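Local coordinates for protein fervidolysin (Fervidobacterium pennivorans, PDB 1R6V) that degrades keratin into peptides as a calcium-binding, subtilisin-like serine protease, allowing its bacterium to grow on native feathers, at residues A[101-106]-A[379-384]; A[318-323]-A[343-348]. The protein carries 1 engineered substitution. All coordinates share one frame; numbering follows the deposited sequence.

Contact 1 (A[101-106]-A[379-384])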
loop_
_atom_site.group_PDB
_atom_site.type_symbol
_atom_site.label_atom_id
_atom_site.label_comp_id
_atom_site.label_asym_id
_atom_site.label_seq_id
_atom_site.Cartn_x
_atom_site.Cartn_y
_atom_site.Cartn_z
ATOM N N ILE A 101 7.890 3.993 -12.804
ATOM C CA ILE A 101 8.501 5.314 -12.678
ATOM C C ILE A 101 9.602 5.272 -13.739
ATOM O O ILE A 101 10.768 5.020 -13.445
ATOM C CB ILE A 101 9.082 5.502 -11.264
ATOM C CG1 ILE A 101 7.950 5.397 -10.239
ATOM C CG2 ILE A 101 9.769 6.865 -11.142
ATOM C CD1 ILE A 101 8.427 5.342 -8.780
ATOM N N LYS A 102 9.196 5.528 -14.982
ATOM C CA LYS A 102 10.055 5.451 -16.161
ATOM C C LYS A 102 11.303 6.318 -16.279
ATOM O O LYS A 102 11.241 7.542 -16.177
ATOM C CB LYS A 102 9.201 5.668 -17.420
ATOM C CG LYS A 102 8.197 4.550 -17.724
ATOM C CD LYS A 102 8.818 3.385 -18.503
ATOM C CE LYS A 102 9.173 3.770 -19.937
ATOM N NZ LYS A 102 9.937 2.686 -20.627
ATOM N N PRO A 103 12.459 5.682 -16.528
ATOM C CA PRO A 103 13.698 6.454 -16.669
ATOM C C PRO A 103 13.720 7.113 -18.041
ATOM O O PRO A 103 13.059 6.637 -18.963
ATOM C CB PRO A 103 14.783 5.390 -16.543
ATOM C CG PRO A 103 14.140 4.171 -17.113
ATOM C CD PRO A 103 12.732 4.233 -16.556
ATOM N N THR A 104 14.464 8.207 -18.177
ATOM C CA THR A 104 14.567 8.884 -19.468
ATOM C C THR A 104 16.017 8.838 -19.938
ATOM O O THR A 104 16.936 8.753 -19.131
ATOM C CB THR A 104 14.095 10.348 -19.385
ATOM O OG1 THR A 104 14.820 11.036 -18.361
ATOM C CG2 THR A 104 12.610 10.406 -19.067
ATOM N N VAL A 105 16.221 8.876 -21.246
ATOM C CA VAL A 105 17.563 8.819 -21.788
ATOM C C VAL A 105 18.275 10.164 -21.720
ATOM O O VAL A 105 17.645 11.223 -21.849
ATOM C CB VAL A 105 17.534 8.330 -23.255
ATOM C CG1 VAL A 105 18.929 8.435 -23.888
ATOM C CG2 VAL A 105 17.053 6.885 -23.297
ATOM N N VAL A 106 19.580 10.119 -21.457
ATOM C CA VAL A 106 20.393 11.328 -21.439
ATOM C C VAL A 106 21.682 11.037 -22.192
ATOM O O VAL A 106 22.012 9.879 -22.472
ATOM C CB VAL A 106 20.733 11.841 -20.002
ATOM C CG1 VAL A 106 19.446 12.139 -19.237
ATOM C CG2 VAL A 106 21.613 10.834 -19.254
ATOM N N GLY A 379 16.859 9.197 -13.605
ATOM C CA GLY A 379 15.592 8.982 -12.943
ATOM C C GLY A 379 15.770 8.335 -11.591
ATOM O O GLY A 379 16.837 7.796 -11.284
ATOM N N THR A 380 14.725 8.393 -10.778
ATOM C CA THR A 380 14.802 7.773 -9.470
ATOM C C THR A 380 14.935 6.259 -9.664
ATOM O O THR A 380 15.461 5.552 -8.801
ATOM C CB THR A 380 13.559 8.111 -8.627
ATOM O OG1 THR A 380 13.340 9.531 -8.653
ATOM C CG2 THR A 380 13.788 7.702 -7.198
ATOM N N SER A 381 14.506 5.757 -10.821
ATOM C CA SER A 381 14.614 4.318 -11.069
ATOM C C SER A 381 16.076 3.927 -11.327
ATOM O O SER A 381 16.442 2.745 -11.303
ATOM C CB SER A 381 13.729 3.902 -12.252
ATOM O OG SER A 381 14.223 4.409 -13.475
ATOM N N MET A 382 16.918 4.926 -11.588
ATOM C CA MET A 382 18.336 4.674 -11.806
ATOM C C MET A 382 19.075 4.768 -10.459
ATOM O O MET A 382 20.169 4.226 -10.294
ATOM C CB MET A 382 18.919 5.695 -12.802
ATOM C CG MET A 382 18.872 5.245 -14.259
ATOM S SD MET A 382 17.172 4.819 -14.771
ATOM C CE MET A 382 16.301 6.186 -14.040
ATOM N N ALA A 383 18.467 5.458 -9.502
ATOM C CA ALA A 383 19.076 5.619 -8.180
ATOM C C ALA A 383 18.822 4.398 -7.299
ATOM O O ALA A 383 19.727 3.880 -6.637
ATOM C CB ALA A 383 18.507 6.873 -7.496
ATOM N N ALA A 384 17.581 3.936 -7.285
ATOM C CA ALA A 384 17.243 2.789 -6.445
ATOM C C ALA A 384 18.156 1.571 -6.622
ATOM O O ALA A 384 18.548 0.949 -5.641
ATOM C CB ALA A 384 15.754 2.394 -6.660
HETATM O O HOH W 1 13.095 6.916 -13.098
#

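Contact 2 (A[318-323]-A[343-348])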
loop_
_atom_site.group_PDB
_atom_site.type_symbol
_atom_site.label_atom_id
_atom_site.label_comp_id
_atom_site.label_asym_id
_atom_site.label_seq_id
_atom_site.Cartn_x
_atom_site.Cartn_y
_atom_site.Cartn_z
ATOM N N ALA A 318 16.790 10.388 -6.220
ATOM C CA ALA A 318 17.792 10.472 -7.280
ATOM C C ALA A 318 18.708 11.676 -7.060
ATOM O O ALA A 318 18.229 12.783 -6.802
ATOM C CB ALA A 318 17.097 10.598 -8.623
ATOM N N LEU A 319 20.014 11.448 -7.159
ATOM C CA LEU A 319 20.995 12.518 -6.990
ATOM C C LEU A 319 21.747 12.801 -8.285
ATOM O O LEU A 319 22.055 11.901 -9.065
ATOM C CB LEU A 319 22.009 12.152 -5.897
ATOM C CG LEU A 319 21.460 11.934 -4.486
ATOM C CD1 LEU A 319 22.614 11.608 -3.533
ATOM C CD2 LEU A 319 20.741 13.216 -4.019
ATOM N N ASP A 320 22.053 14.079 -8.486
ATOM C CA ASP A 320 22.791 14.553 -9.649
ATOM C C ASP A 320 24.054 15.169 -9.026
ATOM O O ASP A 320 24.181 15.244 -7.805
ATOM C CB ASP A 320 21.923 15.622 -10.340
ATOM C CG ASP A 320 22.508 16.139 -11.653
ATOM O OD1 ASP A 320 23.485 15.569 -12.175
ATOM O OD2 ASP A 320 21.954 17.137 -12.172
ATOM N N TYR A 321 24.999 15.586 -9.846
ATOM C CA TYR A 321 26.190 16.229 -9.313
ATOM C C TYR A 321 26.536 17.309 -10.328
ATOM O O TYR A 321 26.698 17.019 -11.505
ATOM C CB TYR A 321 27.346 15.238 -9.192
ATOM C CG TYR A 321 28.573 15.840 -8.562
ATOM C CD1 TYR A 321 28.725 15.881 -7.174
ATOM C CD2 TYR A 321 29.574 16.411 -9.357
ATOM C CE1 TYR A 321 29.843 16.474 -6.584
ATOM C CE2 TYR A 321 30.697 17.009 -8.784
ATOM C CZ TYR A 321 30.829 17.037 -7.398
ATOM O OH TYR A 321 31.943 17.621 -6.818
ATOM N N TYR A 322 26.624 18.553 -9.869
ATOM C CA TYR A 322 26.937 19.654 -10.771
ATOM C C TYR A 322 27.446 20.815 -9.933
ATOM O O TYR A 322 27.032 20.988 -8.788
ATOM C CB TYR A 322 25.691 20.077 -11.541
ATOM C CG TYR A 322 25.960 21.106 -12.615
ATOM C CD1 TYR A 322 26.495 20.728 -13.843
ATOM C CD2 TYR A 322 25.714 22.464 -12.394
ATOM C CE1 TYR A 322 26.785 21.675 -14.830
ATOM C CE2 TYR A 322 26.008 23.421 -13.385
ATOM C CZ TYR A 322 26.544 23.018 -14.591
ATOM O OH TYR A 322 26.880 23.950 -15.558
ATOM N N GLY A 323 28.354 21.601 -10.497
ATOM C CA GLY A 323 28.885 22.729 -9.749
ATOM C C GLY A 323 29.610 22.315 -8.482
ATOM O O GLY A 323 29.587 23.034 -7.477
ATOM N N PRO A 343 23.190 7.990 -6.895
ATOM C CA PRO A 343 23.391 8.483 -8.268
ATOM C C PRO A 343 22.199 8.107 -9.141
ATOM O O PRO A 343 21.816 6.943 -9.191
ATOM C CB PRO A 343 24.704 7.809 -8.698
ATOM C CG PRO A 343 24.888 6.682 -7.729
ATOM C CD PRO A 343 24.343 7.196 -6.440
ATOM N N GLY A 344 21.614 9.095 -9.819
ATOM C CA GLY A 344 20.444 8.831 -10.638
ATOM C C GLY A 344 20.379 9.665 -11.908
ATOM O O GLY A 344 19.302 9.867 -12.476
ATOM N N VAL A 345 21.528 10.154 -12.343
ATOM C CA VAL A 345 21.600 10.948 -13.570
ATOM C C VAL A 345 22.826 10.468 -14.339
ATOM O O VAL A 345 23.862 10.216 -13.748
ATOM C CB VAL A 345 21.695 12.470 -13.244
ATOM C CG1 VAL A 345 21.685 13.274 -14.526
ATOM C CG2 VAL A 345 20.518 12.896 -12.369
ATOM N N THR A 346 22.700 10.294 -15.656
ATOM C CA THR A 346 23.816 9.840 -16.482
ATOM C C THR A 346 24.375 8.504 -15.986
ATOM O O THR A 346 25.577 8.341 -15.784
ATOM C CB THR A 346 24.939 10.912 -16.520
ATOM O OG1 THR A 346 24.342 12.199 -16.729
ATOM C CG2 THR A 346 25.915 10.636 -17.672
ATOM N N ILE A 347 23.474 7.546 -15.801
ATOM C CA ILE A 347 23.844 6.217 -15.346
ATOM C C ILE A 347 23.908 5.270 -16.542
ATOM O O ILE A 347 22.877 4.930 -17.146
ATOM C CB ILE A 347 22.819 5.657 -14.337
ATOM C CG1 ILE A 347 22.662 6.613 -13.145
ATOM C CG2 ILE A 347 23.252 4.255 -13.882
ATOM C CD1 ILE A 347 23.965 6.957 -12.424
ATOM N N LEU A 348 25.123 4.828 -16.849
ATOM C CA LEU A 348 25.385 3.920 -17.947
ATOM C C LEU A 348 25.140 2.483 -17.495
ATOM O O LEU A 348 25.681 2.060 -16.483
ATOM C CB LEU A 348 26.841 4.065 -18.406
ATOM C CG LEU A 348 27.250 3.116 -19.538
ATOM C CD1 LEU A 348 26.387 3.411 -20.774
ATOM C CD2 LEU A 348 28.745 3.311 -19.873
#

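Contact 1 (A[101-106]-A[379-384])
Pro103 lies over Ser381 and Met382, one proline ring meeting a hydroxyl and a thioether at once. Ser381 OG sits between its own backbone N and carbonyl carbon (chi1 69°), and from there Ser381 OG comes 3.3 Å from Pro103 CB and a little farther from Pro103 CD. Met382 bends at chi2 and chi3 to bring its end back to the same ring, which it crosses at about a right angle. The modelled distance from Pro103 CB to Met382 SD, 3.0 Å, is shorter than a normal van der Waals contact, so the exact placing of the methionine end is doubtful. An alanine in place of Met382 lacks SD and CE, which would probably leave Pro103 CB without the neighbour it now rests on and open a gap there. The run from Gly379 to Ala384 is the serine motif of the S8 peptidases, Gly-Thr-Ser-Met-Ala-Ala, at the start of helix 380-397. Ser381 is the inferred nucleophile, and 101-106, inferred to be propeptide, passes directly before it. Ala200, an engineered alanine at an inferred charge relay position, also has its side chain close to that of Pro103. Beside the ring, Ile101 O packs 3.4 Å from Ser381 CB and accepts a hydrogen bond from a water at 3.0 Å. That water in turn accepts one from Ser381 N at 2.9 Å; in subtilisins the equivalent N-H helps form the oxyanion hole. The outer side is far looser: Lys102 starts off away from 379-384 and is exposed, and its NZ makes a long, weak ion pair with Glu360.

Contact 2 (A[318-323]-A[343-348])
Asp320 CG is anti to its backbone N (chi1 -175°) and Val345 CG1 anti to its own (chi1 -177°), and the carboxylate lies beside that valine branch. The two side chains cross obliquely beside the end of a parallel strand pair, 314-322 with 338-343, in the mixed sheet of the subtilase alpha/beta fold. Methylene and carboxylate both lie against the valine: Asp320 CB is 3.7 Å from Val345 CG2, and Asp320 OD1 is equally near Val345 CB and CG1, at 3.7 Å. The same oxygen receives a weak hydrogen bond from Tyr321 N. This bond within the strand gives the carboxylate a polar partner on its own backbone and so may help steady it beside an apolar branch.

The strands themselves pair at Leu319 and Pro343, whose side chains diverge. Gly344 N donates to Leu319 O at 2.9 Å, with an N-H...O angle of 154° and the donor in the carbonyl plane. Leu319 also bonds to Ala342, so its backbone reaches the residues before and after Pro343. The proline, which has no N-H to give, therefore occupies the bridge position where strand 314-322 calls for none.

Beyond Gly344 the chain turns away. Val345 O is taken by Trp136 NE1, and Thr346 and Ile347 together face Tyr377 in a G1 beta bulge that leads into strand 347-350. At the turn itself there is little room for a side chain: Ala318 CB approaches Gly344 CA to 4.3 Å, and a CB on that glycine would collide with the alanine methyl.

In the fold
The two contacts show how chemistry follows place in a fold. Both are largely buried, but contact 1 has an exposed side at Lys102, with Pro103 partly exposed, while contact 2 opens partly at Asp320 and Val345. Each has one segment running into the same three-stranded sheet, as strand 104-105 or 347-350, with 374-378 between them. Contact 1 joins the inferred propeptide to the active-site helix by side-chain packing and a bridging water; contact 2 joins near neighbours in sequence by a backbone hydrogen bond of the large mixed sheet. They also meet: Gly379 N probably donates to Gly344 O, and Ala383 CB packs 3.7 Å from Ala318 CA, setting the helix's first turn against strand 314-322.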